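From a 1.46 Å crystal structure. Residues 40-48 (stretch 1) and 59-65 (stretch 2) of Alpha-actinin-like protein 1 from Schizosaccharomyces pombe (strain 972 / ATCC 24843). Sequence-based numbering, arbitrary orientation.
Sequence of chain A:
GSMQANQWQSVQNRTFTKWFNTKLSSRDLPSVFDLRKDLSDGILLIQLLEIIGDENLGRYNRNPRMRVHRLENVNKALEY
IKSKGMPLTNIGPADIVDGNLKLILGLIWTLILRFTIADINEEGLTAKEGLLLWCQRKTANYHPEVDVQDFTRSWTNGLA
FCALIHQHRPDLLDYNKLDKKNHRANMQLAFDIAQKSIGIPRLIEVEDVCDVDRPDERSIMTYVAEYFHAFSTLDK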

# COMPACT_ATOMS: atom_id res chain seq x y z
N SER A 40 -15.82 -0.90 12.11
CA SER A 40 -17.23 -1.25 12.23
C SER A 40 -18.18 -0.09 12.40
O SER A 40 -19.31 -0.20 11.95
CB SER A 40 -17.41 -2.29 13.31
OG SER A 40 -16.77 -3.49 12.88
N ASP A 41 -17.73 1.02 12.98
CA ASP A 41 -18.62 2.17 13.15
C ASP A 41 -18.57 3.18 12.01
O ASP A 41 -19.24 4.23 12.05
CB ASP A 41 -18.39 2.86 14.50
CG ASP A 41 -17.02 3.52 14.62
OD1 ASP A 41 -16.35 3.78 13.59
OD2 ASP A 41 -16.61 3.79 15.77
N GLY A 42 -17.76 2.88 10.99
CA GLY A 42 -17.71 3.70 9.79
C GLY A 42 -16.83 4.93 9.85
O GLY A 42 -16.55 5.51 8.80
N ILE A 43 -16.37 5.32 11.04
CA ILE A 43 -15.73 6.63 11.18
C ILE A 43 -14.35 6.66 10.50
O ILE A 43 -14.04 7.58 9.76
CB ILE A 43 -15.61 7.05 12.64
CG1 ILE A 43 -17.00 7.34 13.19
CG2 ILE A 43 -14.70 8.28 12.81
CD1 ILE A 43 -17.04 7.46 14.68
N LEU A 44 -13.52 5.65 10.76
CA LEU A 44 -12.17 5.67 10.20
C LEU A 44 -12.20 5.49 8.69
O LEU A 44 -11.35 6.03 7.97
CB LEU A 44 -11.28 4.63 10.86
CG LEU A 44 -10.93 4.91 12.32
CD1 LEU A 44 -9.97 3.87 12.82
CD2 LEU A 44 -10.37 6.32 12.57
N LEU A 45 -13.17 4.73 8.19
CA LEU A 45 -13.34 4.61 6.75
C LEU A 45 -13.70 5.96 6.13
O LEU A 45 -13.12 6.39 5.15
CB LEU A 45 -14.39 3.56 6.43
CG LEU A 45 -14.63 3.20 4.98
CD1 LEU A 45 -13.32 2.77 4.32
CD2 LEU A 45 -15.68 2.08 4.92
N ILE A 46 -14.65 6.67 6.72
CA ILE A 46 -14.98 7.99 6.21
C ILE A 46 -13.77 8.91 6.23
O ILE A 46 -13.49 9.59 5.24
CB ILE A 46 -16.12 8.60 7.02
CG1 ILE A 46 -17.42 7.88 6.68
CG2 ILE A 46 -16.26 10.13 6.76
CD1 ILE A 46 -18.56 8.18 7.66
N GLN A 47 -13.06 8.93 7.36
CA GLN A 47 -11.89 9.78 7.47
C GLN A 47 -10.81 9.39 6.45
O GLN A 47 -10.21 10.27 5.83
CB GLN A 47 -11.36 9.77 8.90
CG GLN A 47 -12.34 10.43 9.88
CD GLN A 47 -11.92 10.35 11.34
OE1 GLN A 47 -11.37 9.36 11.80
NE2 GLN A 47 -12.18 11.42 12.07
N LEU A 48 -10.56 8.10 6.28
CA LEU A 48 -9.64 7.64 5.23
C LEU A 48 -10.02 8.23 3.87
O LEU A 48 -9.18 8.77 3.14
CB LEU A 48 -9.60 6.11 5.14
CG LEU A 48 -8.70 5.57 4.02
CD1 LEU A 48 -7.23 5.80 4.33
CD2 LEU A 48 -8.98 4.09 3.81
N ARG A 59 -21.18 15.78 7.16
CA ARG A 59 -21.52 15.32 8.50
C ARG A 59 -21.79 13.82 8.55
O ARG A 59 -22.25 13.22 7.59
CB ARG A 59 -22.66 16.14 9.10
CG ARG A 59 -22.16 17.11 10.18
CD ARG A 59 -23.24 18.02 10.72
NE ARG A 59 -24.56 17.38 10.70
CZ ARG A 59 -25.52 17.64 9.83
NH1 ARG A 59 -25.36 18.55 8.87
NH2 ARG A 59 -26.68 16.99 9.91
N TYR A 60 -21.45 13.22 9.68
CA TYR A 60 -21.73 11.81 9.91
C TYR A 60 -21.86 11.63 11.40
O TYR A 60 -21.69 12.59 12.16
CB TYR A 60 -20.64 10.92 9.32
CG TYR A 60 -19.26 11.23 9.83
CD1 TYR A 60 -18.47 12.17 9.19
CD2 TYR A 60 -18.74 10.61 10.96
CE1 TYR A 60 -17.20 12.47 9.65
CE2 TYR A 60 -17.47 10.89 11.41
CZ TYR A 60 -16.70 11.83 10.75
OH TYR A 60 -15.42 12.15 11.17
N ASN A 61 -22.20 10.42 11.84
CA ASN A 61 -22.44 10.17 13.25
C ASN A 61 -21.11 9.95 13.96
O ASN A 61 -20.44 8.96 13.73
CB ASN A 61 -23.34 8.95 13.42
CG ASN A 61 -24.62 9.05 12.62
OD1 ASN A 61 -25.37 10.03 12.74
ND2 ASN A 61 -24.89 8.04 11.80
N ARG A 62 -20.73 10.88 14.83
CA ARG A 62 -19.43 10.81 15.50
C ARG A 62 -19.48 10.02 16.82
O ARG A 62 -18.43 9.72 17.40
CB ARG A 62 -18.88 12.23 15.72
CG ARG A 62 -18.67 12.99 14.42
CD ARG A 62 -18.05 14.36 14.64
NE ARG A 62 -16.73 14.28 15.27
CZ ARG A 62 -16.06 15.32 15.74
NH1 ARG A 62 -16.57 16.54 15.66
NH2 ARG A 62 -14.87 15.14 16.30
N ASN A 63 -20.69 9.68 17.28
CA ASN A 63 -20.88 8.82 18.44
C ASN A 63 -21.89 7.73 18.11
O ASN A 63 -22.98 7.67 18.69
CB ASN A 63 -21.38 9.67 19.63
CG ASN A 63 -20.37 9.78 20.76
OD1 ASN A 63 -19.20 9.42 20.62
ND2 ASN A 63 -20.83 10.29 21.90
N PRO A 64 -21.55 6.85 17.16
CA PRO A 64 -22.51 5.89 16.61
C PRO A 64 -22.65 4.67 17.51
O PRO A 64 -22.26 3.55 17.16
CB PRO A 64 -21.89 5.52 15.27
CG PRO A 64 -20.44 5.60 15.52
CD PRO A 64 -20.26 6.78 16.45
N ARG A 65 -23.24 4.92 18.67
CA ARG A 65 -23.43 3.91 19.69
C ARG A 65 -24.43 2.85 19.26
O ARG A 65 -24.30 1.68 19.61
CB ARG A 65 -23.89 4.60 20.98
CG ARG A 65 -23.98 3.66 22.14
CD ARG A 65 -23.95 4.41 23.46
NE ARG A 65 -24.13 3.48 24.57
CZ ARG A 65 -25.31 3.15 25.08
NH1 ARG A 65 -26.44 3.67 24.59
NH2 ARG A 65 -25.37 2.29 26.09

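How does the contact begin at the loop end of stretch 1? Ser40 stays out of reach, and Asp41 makes the first approach. Its CA-to-CB bond points toward stretch 2, and Asp41 CB lies 3.6 Å from Pro64 CG. Asp41 OD1 accepts a hydrogen bond from Ile43 N at 3.0 Å, nearly straight at 168°, while Asp41 CB makes the closest approach to the proline.

What does Gly42 contribute without a side chain? It touches nothing in stretch 2, but it occupies the N-cap position with a positive phi of 83°, a value that favours glycine. Gly42 O accepts a hydrogen bond from Ile46 N at 3.0 Å, just before the helix that begins at Ile43.

How does Ile43 reach so much of stretch 2? Its CA-to-CB bond points sideways, yet the m,t rotamer brings the end of the side chain nearer. Ile43 CD1 packs 3.7 Å from Pro64 CD, and Ile43 CG1 sits 4.0 Å from Tyr60 CE2, oblique to the ring. Between these apolar neighbours runs the backbone, with Ile43 CG1 3.8 Å from Asn61 O and Ile43 CD1 3.8 Å from Arg62 O. These are van der Waals approaches, since the isoleucine side chain has no polar group.

Where does the Tyr60 ring settle against the helix? One turn on from Gly42, the CA-to-CB bond of Ile46 points toward stretch 2. Ile46 CG2 stands over one face, 4.2 Å from the centroid of the Tyr60 ring, in a CH-pi contact, while Ile46 CD1 comes within 3.8 Å of Tyr60 CG. Farther along, the end of the Gln47 side chain approaches the phenol, with Gln47 NE2 3.4 Å from Tyr60 OH. Most of the close contacts, those of Asp41, Ile43 and Ile46, are made by carbon atoms of the stretch 1 side chains.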